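Probable thiol peroxidase (Chromobacterium violaceum, PDB 3KEB) probably acts as a peroxidase, reducing peroxides in the manner of the redoxins, whose thioredoxin-like fold it shares. Local coordinates at residues Pro22-Leu28 / Ala146-Ser152; Lys51-Leu57 / Thr136-Leu142; Phe76-Trp80 / Ile167-Gln172; Arg117-Lys121 / Ser133-Ser137. All blocks are in the same frame, centred on the assembly; numbering follows the deposited sequence.

Contact 1 of 4, residues Pro22-Leu28 / Ala146-Ser152; sequences PRKGDYL and ANVVHYS
Val-149 buries the most surface here, its CB directed at the loop Pro-22–Leu-28, which runs antiparallel to Ala-146–Ser-152. CA-CA distances of 4.4 Å for Tyr-27/Val-148 and 4.8 Å for Lys-24/Val-149 set the register, and the former pair forms a single beta bridge. Both polar backbone atoms of Val-149 are used: Gly-25 N to Val-149 O, 2.8 Å, and Val-149 N to Asp-26 O, 2.7 Å. Its CG2 packs 3.8 Å from Leu-28 CD2. Leu-28 (chi1 m, chi2 t) adds a third backbone bond, Leu-28 N to Asn-147 O, 2.8 Å. Lys-24, CA-CB sideways and chi1 t, brings NZ round to donate to His-150 O at 2.6 Å; water 1 joins NZ to His-150 ND1, while His-150 NE2 bonds to Asp-144. A type II turn, Arg-23 to Asp-26, puts Gly-25 at phi/psi 92/-16, angles that call for glycine. On the other segment, His-150 and Tyr-151 lie opposite Leu-142, a classic beta bulge in an edge strand of the thioredoxin-like sheet, to which loop 22-28 is hydrogen-bonded.

Contact 2 of 4, residues Lys51-Leu57 / Thr136-Leu142; sequences KLIVTLL and TSPAIIL
This is a buried antiparallel strand pairing inside the mixed sheet, between strands 84-89 and 149-154, its centre about 2 Å from the centre of the chain. Strands Lys-51–Thr-55 and Ala-139–Leu-142 approach to 4.6 Å between axes, with N-to-C directions at 168°. Hydrogen-bonded pairs are Ile-53/Ile-141 (CA-CA 5.0 Å) and Thr-55/Ala-139 (5.2 Å); Leu-52/Leu-142 (4.6 Å) and Val-54/Ile-140 (4.5 Å) are non-hydrogen-bonded. The first pair is symmetric, Ile-53 N to Ile-141 O and Ile-141 N to Ile-53 O both 2.8 Å. The second is looser, Thr-55 N to Ala-139 O 3.0 Å and Ala-139 N to Thr-55 O 3.3 Å. Parallel strand 84-89 flanks 51-55 on its other edge, giving the mixed parallel and antiparallel order of a thioredoxin-like core. Leu-52, Val-54, Ile-140 and Leu-142 share one face, where Leu-52 CD1 meets Ile-140 CG1 at 3.6 Å and helix 67-77 covers Leu-52 and Val-54. Ile-53, Thr-55, Ala-139 and Ile-141 occupy the other. There Thr-55, chi1 p, donates OG1 to Ser-137 O at 2.7 Å, tying the strand to the residues leading into its partner. Past Thr-55 the regular ladder of backbone bonds gives way, though Leu-56 and Pro-138 stay close (CA-CA 4.7 Å), and water 2 bridges the chains, donating to Leu-56 O (2.9 Å) and Leu-57 O (2.5 Å) and accepting from Thr-136 N (3.1 Å).

Contact 3 of 4, residues Phe76-Trp80 / Ile167-Gln172; sequences FLDSW and IEKLLQ
Phe-76 lies in the last part of helix 67-77, with phi/psi -54/-47 and chi1 t, which sends its ring across to helix 164-177. Its CZ lies 3.7 Å from Ile-167 CG2 and 3.9 Å from Leu-171 CD1, side chains one helical turn apart, and the ring also meets that of Phe-164. Leu-77 to Trp-80 form a type I turn, closed by Trp-80 N to Leu-77 O at 2.9 Å; this bend brings Trp-80 round to the same partner helix. Ser-79 is marginal, its CB 4.3 Å from Glu-168 OE1. Trp-80, which has the largest covered area of the contact, points its CB toward the helix with chi1 m and chi2 104°. NE1 donates to Glu-168 OE1 at 2.8 Å with an angle of 166°, the carboxylate oxygen lying near the indole plane; Glu-168 reaches it with chi1 t and chi2 p. Leu-171 (chi1 m, chi2 t) covers the indole face: its CD1 is 3.5 Å from the centroid of the five-membered ring and only 3° off the normal, a CH-pi contact, while Leu-171 CB sits 3.5 Å from Trp-80 CZ2. Ile-167 and Leu-171 also reach Leu-142 of strand 139-143, so this surface contact joins two helices that pack on one face of a thioredoxin-like sheet.

Contact 4 of 4, residues Arg117-Lys121 / Ser133-Ser137; sequences RDFHK and SGYTS
The backbone of Phe-119–Lys-121 is helical, and His-120 N bonds to Arg-117 O at 2.9 Å. Ser-133–Ser-137 has no regular structure; it is largely extended except at Gly-134, whose phi/psi of 86/-13 calls for glycine. The nearest CA pair is His-120/Thr-136, 6.1 Å. His-120 dominates: its CB points at the loop, and chi1 m with chi2 47° lays the imidazole across it. NE2 donates a weak hydrogen bond to Gly-134 O (3.0 Å, 130°), while ND1 makes another weak one back to Arg-117 O (2.7 Å, 117°). Over the ring face sits Thr-136 CG2, 3.5 Å from the centroid and 21° off the normal, a CH-pi contact; Thr-136 takes chi1 p. The same methyl lies at the edge of the Phe-119 ring, 4.4 Å from CE2. Tyr-135 points away from the helix, and its OH bonds to Ser-94 OG of the second subunit, so the loop also lies at the dimer interface. Within the chain, Phe-119 stacks on Tyr-123, and the contact lies between short helix 119-122 and the lead-in to strand 139-143, whose partner strand 51-55 supplies Thr-55 OG1 to Ser-137 O.

In the fold
Contact 2 lies at the middle of the fold, with contacts 1, 3 and 4 all touching it at centre distances of 13, 16 and 12 Å. Contacts 1 and 2 lie on neighbouring strands, 149-154 and 139-143, of one sheet, whereas contact 3 joins helices 67-77 and 164-177, whose side chains meet contact 2 through Ile-140/Ile-167 and Leu-52/Leu-77. Contact 4 shares Thr-136 and Ser-137 with contact 2 but lies about 27 Å from contact 3, centre to centre, across the chain's middle. Along the sequence, contacts 2 and 4 nest within the loop closed by contact 1, while contact 3 crosses both 1 and 2, interlocking early and late segments of the thioredoxin-like domain.

Contact 1 of 4, residues Pro22-Leu28 / Ala146-Ser152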
# COMPACT_ATOMS: atom_id res chain seq x y z
N PRO A 22 -5.45 20.61 -6.69
CA PRO A 22 -6.38 21.21 -7.68
C PRO A 22 -7.39 22.16 -7.07
O PRO A 22 -7.87 21.96 -5.93
CB PRO A 22 -7.07 20.01 -8.31
CG PRO A 22 -6.10 18.89 -8.11
CD PRO A 22 -5.51 19.14 -6.75
N ARG A 23 -7.69 23.20 -7.83
CA ARG A 23 -8.59 24.28 -7.41
C ARG A 23 -9.79 24.38 -8.31
O ARG A 23 -9.77 23.89 -9.45
CB ARG A 23 -7.87 25.62 -7.43
CG ARG A 23 -6.79 25.74 -6.37
CD ARG A 23 -6.29 27.19 -6.27
NE ARG A 23 -4.84 27.22 -6.19
CZ ARG A 23 -4.10 28.29 -6.42
NH1 ARG A 23 -4.68 29.45 -6.70
NH2 ARG A 23 -2.78 28.21 -6.34
N LYS A 24 -10.83 25.04 -7.81
CA LYS A 24 -12.03 25.33 -8.58
C LYS A 24 -11.64 25.89 -9.95
O LYS A 24 -10.84 26.84 -10.02
CB LYS A 24 -12.90 26.35 -7.83
CG LYS A 24 -14.08 26.83 -8.66
CD LYS A 24 -15.37 27.20 -7.84
CE LYS A 24 -16.68 26.77 -8.65
NZ LYS A 24 -17.80 25.92 -7.96
N GLY A 25 -12.21 25.33 -11.00
CA GLY A 25 -11.97 25.76 -12.36
C GLY A 25 -10.86 25.05 -13.10
O GLY A 25 -10.76 25.16 -14.32
N ASP A 26 -10.01 24.34 -12.35
CA ASP A 26 -8.98 23.47 -12.93
C ASP A 26 -9.58 22.21 -13.56
O ASP A 26 -10.60 21.68 -13.08
CB ASP A 26 -7.96 22.99 -11.88
CG ASP A 26 -7.05 24.05 -11.34
OD1 ASP A 26 -7.05 25.20 -11.84
OD2 ASP A 26 -6.28 23.69 -10.40
N TYR A 27 -8.93 21.72 -14.62
CA TYR A 27 -9.15 20.36 -15.12
C TYR A 27 -8.32 19.42 -14.23
O TYR A 27 -7.19 19.76 -13.86
CB TYR A 27 -8.75 20.22 -16.58
CG TYR A 27 -9.75 20.81 -17.56
CD1 TYR A 27 -10.79 20.03 -18.09
CD2 TYR A 27 -9.66 22.11 -17.97
CE1 TYR A 27 -11.69 20.56 -19.02
CE2 TYR A 27 -10.56 22.63 -18.88
CZ TYR A 27 -11.58 21.85 -19.39
OH TYR A 27 -12.46 22.40 -20.30
N LEU A 28 -8.91 18.30 -13.83
CA LEU A 28 -8.17 17.30 -13.03
C LEU A 28 -6.88 16.89 -13.69
O LEU A 28 -6.82 16.65 -14.95
CB LEU A 28 -9.02 16.07 -12.73
CG LEU A 28 -10.28 16.18 -11.87
CD1 LEU A 28 -11.15 14.98 -12.06
CD2 LEU A 28 -9.94 16.41 -10.39
N ALA A 146 -16.81 16.73 -17.34
CA ALA A 146 -15.67 17.24 -18.11
C ALA A 146 -14.35 17.26 -17.32
O ALA A 146 -13.32 17.76 -17.80
CB ALA A 146 -16.01 18.71 -18.61
N ASN A 147 -14.38 16.74 -16.10
CA ASN A 147 -13.27 16.75 -15.15
C ASN A 147 -12.80 18.13 -14.74
O ASN A 147 -11.68 18.33 -14.34
CB ASN A 147 -12.11 15.87 -15.63
CG ASN A 147 -12.54 14.42 -15.79
OD1 ASN A 147 -13.34 13.86 -14.94
ND2 ASN A 147 -12.11 13.81 -16.87
N VAL A 148 -13.72 19.10 -14.77
CA VAL A 148 -13.46 20.41 -14.20
C VAL A 148 -13.84 20.40 -12.74
O VAL A 148 -14.93 19.93 -12.36
CB VAL A 148 -14.22 21.51 -14.97
CG1 VAL A 148 -14.16 22.81 -14.21
CG2 VAL A 148 -13.61 21.65 -16.34
N VAL A 149 -12.95 20.97 -11.91
CA VAL A 149 -13.14 21.04 -10.46
C VAL A 149 -14.15 22.13 -10.08
O VAL A 149 -14.02 23.28 -10.52
CB VAL A 149 -11.78 21.28 -9.75
CG1 VAL A 149 -11.93 21.42 -8.21
CG2 VAL A 149 -10.83 20.09 -10.00
N HIS A 150 -15.16 21.74 -9.28
CA HIS A 150 -16.17 22.70 -8.71
C HIS A 150 -15.96 23.03 -7.22
O HIS A 150 -16.34 24.11 -6.72
CB HIS A 150 -17.59 22.15 -8.87
CG HIS A 150 -18.07 22.13 -10.28
ND1 HIS A 150 -19.14 22.88 -10.72
CD2 HIS A 150 -17.61 21.47 -11.36
CE1 HIS A 150 -19.32 22.68 -12.01
NE2 HIS A 150 -18.40 21.83 -12.43
N TYR A 151 -15.30 22.12 -6.51
CA TYR A 151 -14.98 22.28 -5.10
C TYR A 151 -13.79 21.39 -4.76
O TYR A 151 -13.72 20.23 -5.22
CB TYR A 151 -16.21 21.82 -4.23
CG TYR A 151 -15.93 21.90 -2.80
CD1 TYR A 151 -16.13 23.08 -2.13
CD2 TYR A 151 -15.39 20.81 -2.09
CE1 TYR A 151 -15.84 23.18 -0.76
CE2 TYR A 151 -15.09 20.90 -0.71
CZ TYR A 151 -15.35 22.09 -0.06
OH TYR A 151 -15.08 22.27 1.28
N SER A 152 -12.87 21.89 -3.95
CA SER A 152 -11.79 21.04 -3.44
C SER A 152 -11.43 21.46 -2.00
O SER A 152 -11.46 22.64 -1.68
CB SER A 152 -10.55 21.04 -4.38
OG SER A 152 -9.90 22.30 -4.42
O HOH W 1 -20.32 24.57 -8.67

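Contact 2 of 4, residues Lys51-Leu57 / Thr136-Leu142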
# COMPACT_ATOMS: atom_id res chain seq x y z
N LYS A 51 -17.84 13.26 -10.64
CA LYS A 51 -17.22 12.47 -9.57
C LYS A 51 -16.76 13.21 -8.40
O LYS A 51 -16.53 14.40 -8.44
CB LYS A 51 -16.08 11.67 -10.10
CG LYS A 51 -15.07 12.40 -10.87
CD LYS A 51 -14.96 11.55 -12.06
CE LYS A 51 -14.19 12.11 -13.13
NZ LYS A 51 -14.87 11.67 -14.48
N LEU A 52 -16.68 12.45 -7.32
CA LEU A 52 -16.24 12.93 -6.02
C LEU A 52 -15.00 12.09 -5.71
O LEU A 52 -15.10 10.88 -5.45
CB LEU A 52 -17.36 12.71 -4.98
CG LEU A 52 -17.16 13.48 -3.69
CD1 LEU A 52 -17.06 15.07 -3.88
CD2 LEU A 52 -18.32 13.17 -2.71
N ILE A 53 -13.84 12.70 -5.85
CA ILE A 53 -12.55 12.04 -5.53
C ILE A 53 -12.19 12.31 -4.06
O ILE A 53 -12.31 13.42 -3.58
CB ILE A 53 -11.45 12.51 -6.46
CG1 ILE A 53 -11.76 12.11 -7.91
CG2 ILE A 53 -10.06 11.98 -6.02
CD1 ILE A 53 -10.85 12.67 -8.86
N VAL A 54 -11.83 11.26 -3.33
CA VAL A 54 -11.44 11.39 -1.97
C VAL A 54 -10.18 10.61 -1.77
O VAL A 54 -10.12 9.43 -2.15
CB VAL A 54 -12.53 10.80 -1.00
CG1 VAL A 54 -12.05 10.75 0.39
CG2 VAL A 54 -13.84 11.67 -1.04
N THR A 55 -9.19 11.28 -1.18
CA THR A 55 -8.00 10.60 -0.70
C THR A 55 -8.18 10.38 0.79
O THR A 55 -8.69 11.25 1.52
CB THR A 55 -6.74 11.43 -0.98
OG1 THR A 55 -6.92 12.78 -0.44
CG2 THR A 55 -6.47 11.46 -2.48
N LEU A 56 -7.90 9.16 1.22
CA LEU A 56 -7.92 8.78 2.65
C LEU A 56 -6.51 8.35 2.99
O LEU A 56 -5.63 8.18 2.06
CB LEU A 56 -8.91 7.62 2.91
CG LEU A 56 -10.38 7.71 2.46
CD1 LEU A 56 -11.08 6.36 2.53
CD2 LEU A 56 -11.10 8.75 3.26
N LEU A 57 -6.19 8.37 4.29
CA LEU A 57 -4.90 7.81 4.70
C LEU A 57 -4.84 6.35 4.34
O LEU A 57 -3.92 5.81 3.63
CB LEU A 57 -4.62 8.02 6.19
CG LEU A 57 -4.42 9.44 6.66
CD1 LEU A 57 -4.23 9.50 8.21
CD2 LEU A 57 -3.13 10.05 5.88
N THR A 136 -1.16 9.47 1.30
CA THR A 136 -1.89 10.59 0.68
C THR A 136 -2.68 11.33 1.78
O THR A 136 -3.53 10.74 2.48
CB THR A 136 -2.86 10.15 -0.40
OG1 THR A 136 -3.85 9.28 0.27
CG2 THR A 136 -2.21 9.33 -1.46
N SER A 137 -2.44 12.63 1.91
CA SER A 137 -3.14 13.45 2.86
C SER A 137 -4.66 13.48 2.50
O SER A 137 -5.01 13.46 1.33
CB SER A 137 -2.52 14.86 2.90
OG SER A 137 -2.81 15.43 4.14
N PRO A 138 -5.53 13.48 3.48
CA PRO A 138 -6.95 13.40 3.17
C PRO A 138 -7.54 14.68 2.51
O PRO A 138 -7.23 15.80 2.93
CB PRO A 138 -7.61 13.13 4.52
CG PRO A 138 -6.63 13.65 5.48
CD PRO A 138 -5.32 13.25 4.92
N ALA A 139 -8.28 14.48 1.41
CA ALA A 139 -8.78 15.56 0.57
C ALA A 139 -10.01 15.12 -0.21
O ALA A 139 -10.36 13.91 -0.29
CB ALA A 139 -7.66 16.09 -0.38
N ILE A 140 -10.77 16.10 -0.64
CA ILE A 140 -11.97 15.82 -1.40
C ILE A 140 -12.01 16.74 -2.55
O ILE A 140 -11.67 17.91 -2.40
CB ILE A 140 -13.27 15.93 -0.57
CG1 ILE A 140 -14.48 15.51 -1.39
CG2 ILE A 140 -13.51 17.37 0.02
CD1 ILE A 140 -15.74 15.16 -0.45
N ILE A 141 -12.42 16.22 -3.70
CA ILE A 141 -12.55 17.03 -4.92
C ILE A 141 -13.78 16.64 -5.69
O ILE A 141 -13.94 15.49 -6.07
CB ILE A 141 -11.36 16.81 -5.87
CG1 ILE A 141 -10.04 17.09 -5.19
CG2 ILE A 141 -11.49 17.68 -7.17
CD1 ILE A 141 -8.81 16.70 -6.03
N LEU A 142 -14.67 17.61 -5.89
CA LEU A 142 -15.86 17.45 -6.70
C LEU A 142 -15.53 17.97 -8.10
O LEU A 142 -15.15 19.15 -8.28
CB LEU A 142 -17.01 18.27 -6.14
CG LEU A 142 -18.28 18.37 -6.98
CD1 LEU A 142 -18.98 17.01 -7.09
CD2 LEU A 142 -19.19 19.52 -6.41
O HOH W 2 -3.02 6.99 1.68

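Contact 3 of 4, residues Phe76-Trp80 / Ile167-Gln172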
# COMPACT_ATOMS: atom_id res chain seq x y z
N PHE A 76 -23.44 11.26 2.74
CA PHE A 76 -23.68 12.49 2.00
C PHE A 76 -24.22 12.17 0.62
O PHE A 76 -25.17 12.79 0.15
CB PHE A 76 -22.36 13.21 1.82
CG PHE A 76 -22.44 14.34 0.89
CD1 PHE A 76 -23.20 15.47 1.22
CD2 PHE A 76 -21.74 14.31 -0.30
CE1 PHE A 76 -23.27 16.53 0.34
CE2 PHE A 76 -21.81 15.39 -1.19
CZ PHE A 76 -22.55 16.50 -0.83
N LEU A 77 -23.57 11.22 -0.04
CA LEU A 77 -23.89 10.85 -1.42
C LEU A 77 -25.21 10.09 -1.57
O LEU A 77 -25.69 9.90 -2.71
CB LEU A 77 -22.75 10.05 -2.05
CG LEU A 77 -21.45 10.73 -2.39
CD1 LEU A 77 -20.44 9.69 -2.86
CD2 LEU A 77 -21.71 11.78 -3.43
N ASP A 78 -25.90 9.74 -0.49
CA ASP A 78 -27.25 9.23 -0.65
C ASP A 78 -28.15 10.23 -1.41
O ASP A 78 -29.11 9.82 -2.08
CB ASP A 78 -27.95 8.92 0.71
CG ASP A 78 -27.34 7.73 1.42
OD1 ASP A 78 -26.76 6.86 0.74
OD2 ASP A 78 -27.49 7.67 2.65
N SER A 79 -27.89 11.51 -1.22
CA SER A 79 -28.62 12.58 -1.92
C SER A 79 -28.19 12.82 -3.38
O SER A 79 -28.85 13.57 -4.08
CB SER A 79 -28.44 13.90 -1.14
OG SER A 79 -29.06 13.84 0.13
N TRP A 80 -27.08 12.24 -3.82
CA TRP A 80 -26.45 12.56 -5.11
C TRP A 80 -25.97 11.25 -5.76
O TRP A 80 -24.76 11.04 -5.92
CB TRP A 80 -25.32 13.57 -4.92
CG TRP A 80 -25.78 14.82 -4.23
CD1 TRP A 80 -25.55 15.18 -2.90
CD2 TRP A 80 -26.55 15.90 -4.80
NE1 TRP A 80 -26.16 16.37 -2.63
CE2 TRP A 80 -26.78 16.84 -3.77
CE3 TRP A 80 -27.09 16.15 -6.07
CZ2 TRP A 80 -27.51 18.01 -3.98
CZ3 TRP A 80 -27.82 17.34 -6.28
CH2 TRP A 80 -28.01 18.24 -5.25
N ILE A 167 -20.34 21.59 -0.08
CA ILE A 167 -20.51 20.81 -1.31
C ILE A 167 -22.01 20.71 -1.67
O ILE A 167 -22.40 20.95 -2.82
CB ILE A 167 -19.87 19.39 -1.19
CG1 ILE A 167 -18.40 19.50 -0.78
CG2 ILE A 167 -20.07 18.62 -2.49
CD1 ILE A 167 -17.66 18.13 -0.56
N GLU A 168 -22.85 20.38 -0.69
CA GLU A 168 -24.33 20.37 -0.90
C GLU A 168 -24.84 21.69 -1.51
O GLU A 168 -25.64 21.70 -2.44
CB GLU A 168 -25.05 20.13 0.43
CG GLU A 168 -26.61 20.10 0.41
CD GLU A 168 -27.21 18.82 -0.20
OE1 GLU A 168 -26.58 17.72 -0.21
OE2 GLU A 168 -28.36 18.93 -0.67
N LYS A 169 -24.36 22.81 -1.01
CA LYS A 169 -24.86 24.10 -1.47
C LYS A 169 -24.51 24.29 -2.97
O LYS A 169 -25.36 24.73 -3.76
CB LYS A 169 -24.28 25.20 -0.58
CG LYS A 169 -24.77 26.58 -0.83
CD LYS A 169 -24.23 27.54 0.26
CE LYS A 169 -24.50 29.00 -0.11
NZ LYS A 169 -25.95 29.20 -0.32
N LEU A 170 -23.30 23.91 -3.36
CA LEU A 170 -22.90 23.97 -4.77
C LEU A 170 -23.70 23.05 -5.67
O LEU A 170 -24.11 23.44 -6.77
CB LEU A 170 -21.41 23.66 -4.93
CG LEU A 170 -20.47 24.75 -4.43
CD1 LEU A 170 -19.05 24.18 -4.37
CD2 LEU A 170 -20.51 26.08 -5.24
N LEU A 171 -23.96 21.82 -5.20
CA LEU A 171 -24.74 20.90 -5.98
C LEU A 171 -26.19 21.37 -6.10
O LEU A 171 -26.79 21.23 -7.17
CB LEU A 171 -24.68 19.48 -5.41
CG LEU A 171 -23.29 18.78 -5.42
CD1 LEU A 171 -23.32 17.62 -4.47
CD2 LEU A 171 -22.88 18.30 -6.87
N GLN A 172 -26.77 21.90 -5.03
CA GLN A 172 -28.16 22.41 -5.07
C GLN A 172 -28.26 23.61 -6.01
O GLN A 172 -29.24 23.76 -6.74
CB GLN A 172 -28.64 22.82 -3.67
CG GLN A 172 -28.84 21.68 -2.67
CD GLN A 172 -29.21 22.17 -1.27
OE1 GLN A 172 -29.80 21.44 -0.45
NE2 GLN A 172 -28.83 23.41 -0.97

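Contact 4 of 4, residues Arg117-Lys121 / Ser133-Ser137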
# COMPACT_ATOMS: atom_id res chain seq x y z
N ARG A 117 3.58 6.40 -7.38
CA ARG A 117 3.34 7.23 -6.21
C ARG A 117 3.40 8.75 -6.53
O ARG A 117 2.97 9.55 -5.72
CB ARG A 117 4.31 6.86 -5.10
CG ARG A 117 4.29 5.35 -4.68
CD ARG A 117 3.03 4.92 -3.85
NE ARG A 117 3.30 3.67 -3.12
CZ ARG A 117 2.39 2.77 -2.70
NH1 ARG A 117 2.80 1.71 -2.01
NH2 ARG A 117 1.08 2.95 -2.93
N ASP A 118 3.95 9.15 -7.70
CA ASP A 118 3.95 10.56 -8.15
C ASP A 118 2.53 11.22 -8.34
O ASP A 118 2.38 12.46 -8.49
CB ASP A 118 4.68 10.64 -9.46
CG ASP A 118 3.82 10.25 -10.59
OD1 ASP A 118 3.28 9.11 -10.58
OD2 ASP A 118 3.64 11.11 -11.48
N PHE A 119 1.49 10.40 -8.30
CA PHE A 119 0.15 10.89 -8.09
C PHE A 119 0.14 11.89 -6.91
O PHE A 119 -0.45 12.96 -6.99
CB PHE A 119 -0.77 9.73 -7.70
CG PHE A 119 -2.10 10.18 -7.20
CD1 PHE A 119 -3.11 10.52 -8.10
CD2 PHE A 119 -2.35 10.32 -5.86
CE1 PHE A 119 -4.31 10.96 -7.65
CE2 PHE A 119 -3.52 10.78 -5.42
CZ PHE A 119 -4.53 11.10 -6.33
N HIS A 120 0.77 11.51 -5.80
CA HIS A 120 0.70 12.35 -4.59
C HIS A 120 1.15 13.80 -4.84
O HIS A 120 0.48 14.73 -4.47
CB HIS A 120 1.56 11.79 -3.45
CG HIS A 120 1.23 10.40 -2.98
ND1 HIS A 120 1.02 9.32 -3.80
CD2 HIS A 120 1.22 9.90 -1.71
CE1 HIS A 120 0.79 8.24 -3.06
NE2 HIS A 120 0.94 8.57 -1.79
N LYS A 121 2.29 14.01 -5.47
CA LYS A 121 2.72 15.37 -5.64
C LYS A 121 1.81 16.08 -6.64
O LYS A 121 1.45 17.25 -6.44
CB LYS A 121 4.17 15.42 -6.09
CG LYS A 121 4.72 16.83 -6.12
CD LYS A 121 6.24 16.84 -5.82
CE LYS A 121 6.78 18.27 -5.80
NZ LYS A 121 8.28 18.31 -5.77
N SER A 133 4.66 9.63 6.49
CA SER A 133 5.50 9.54 5.31
C SER A 133 4.99 8.51 4.29
O SER A 133 4.72 7.32 4.64
CB SER A 133 6.90 9.16 5.72
OG SER A 133 7.73 9.16 4.60
N GLY A 134 4.83 8.96 3.06
CA GLY A 134 4.29 8.13 1.97
C GLY A 134 2.79 8.09 1.82
O GLY A 134 2.28 7.59 0.76
N TYR A 135 2.02 8.58 2.82
CA TYR A 135 0.60 8.54 2.68
C TYR A 135 0.06 9.65 1.80
O TYR A 135 0.68 10.72 1.66
CB TYR A 135 -0.12 8.60 4.07
CG TYR A 135 -0.11 7.33 4.88
CD1 TYR A 135 1.02 6.91 5.57
CD2 TYR A 135 -1.29 6.60 5.07
CE1 TYR A 135 0.97 5.77 6.37
CE2 TYR A 135 -1.33 5.47 5.83
CZ TYR A 135 -0.20 5.06 6.48
OH TYR A 135 -0.27 3.95 7.25
N THR A 136 -1.16 9.47 1.30
CA THR A 136 -1.89 10.59 0.68
C THR A 136 -2.68 11.33 1.78
O THR A 136 -3.53 10.74 2.48
CB THR A 136 -2.86 10.15 -0.40
OG1 THR A 136 -3.85 9.28 0.27
CG2 THR A 136 -2.21 9.33 -1.46
N SER A 137 -2.44 12.63 1.91
CA SER A 137 -3.14 13.45 2.86
C SER A 137 -4.66 13.48 2.50
O SER A 137 -5.01 13.46 1.33
CB SER A 137 -2.52 14.86 2.90
OG SER A 137 -2.81 15.43 4.14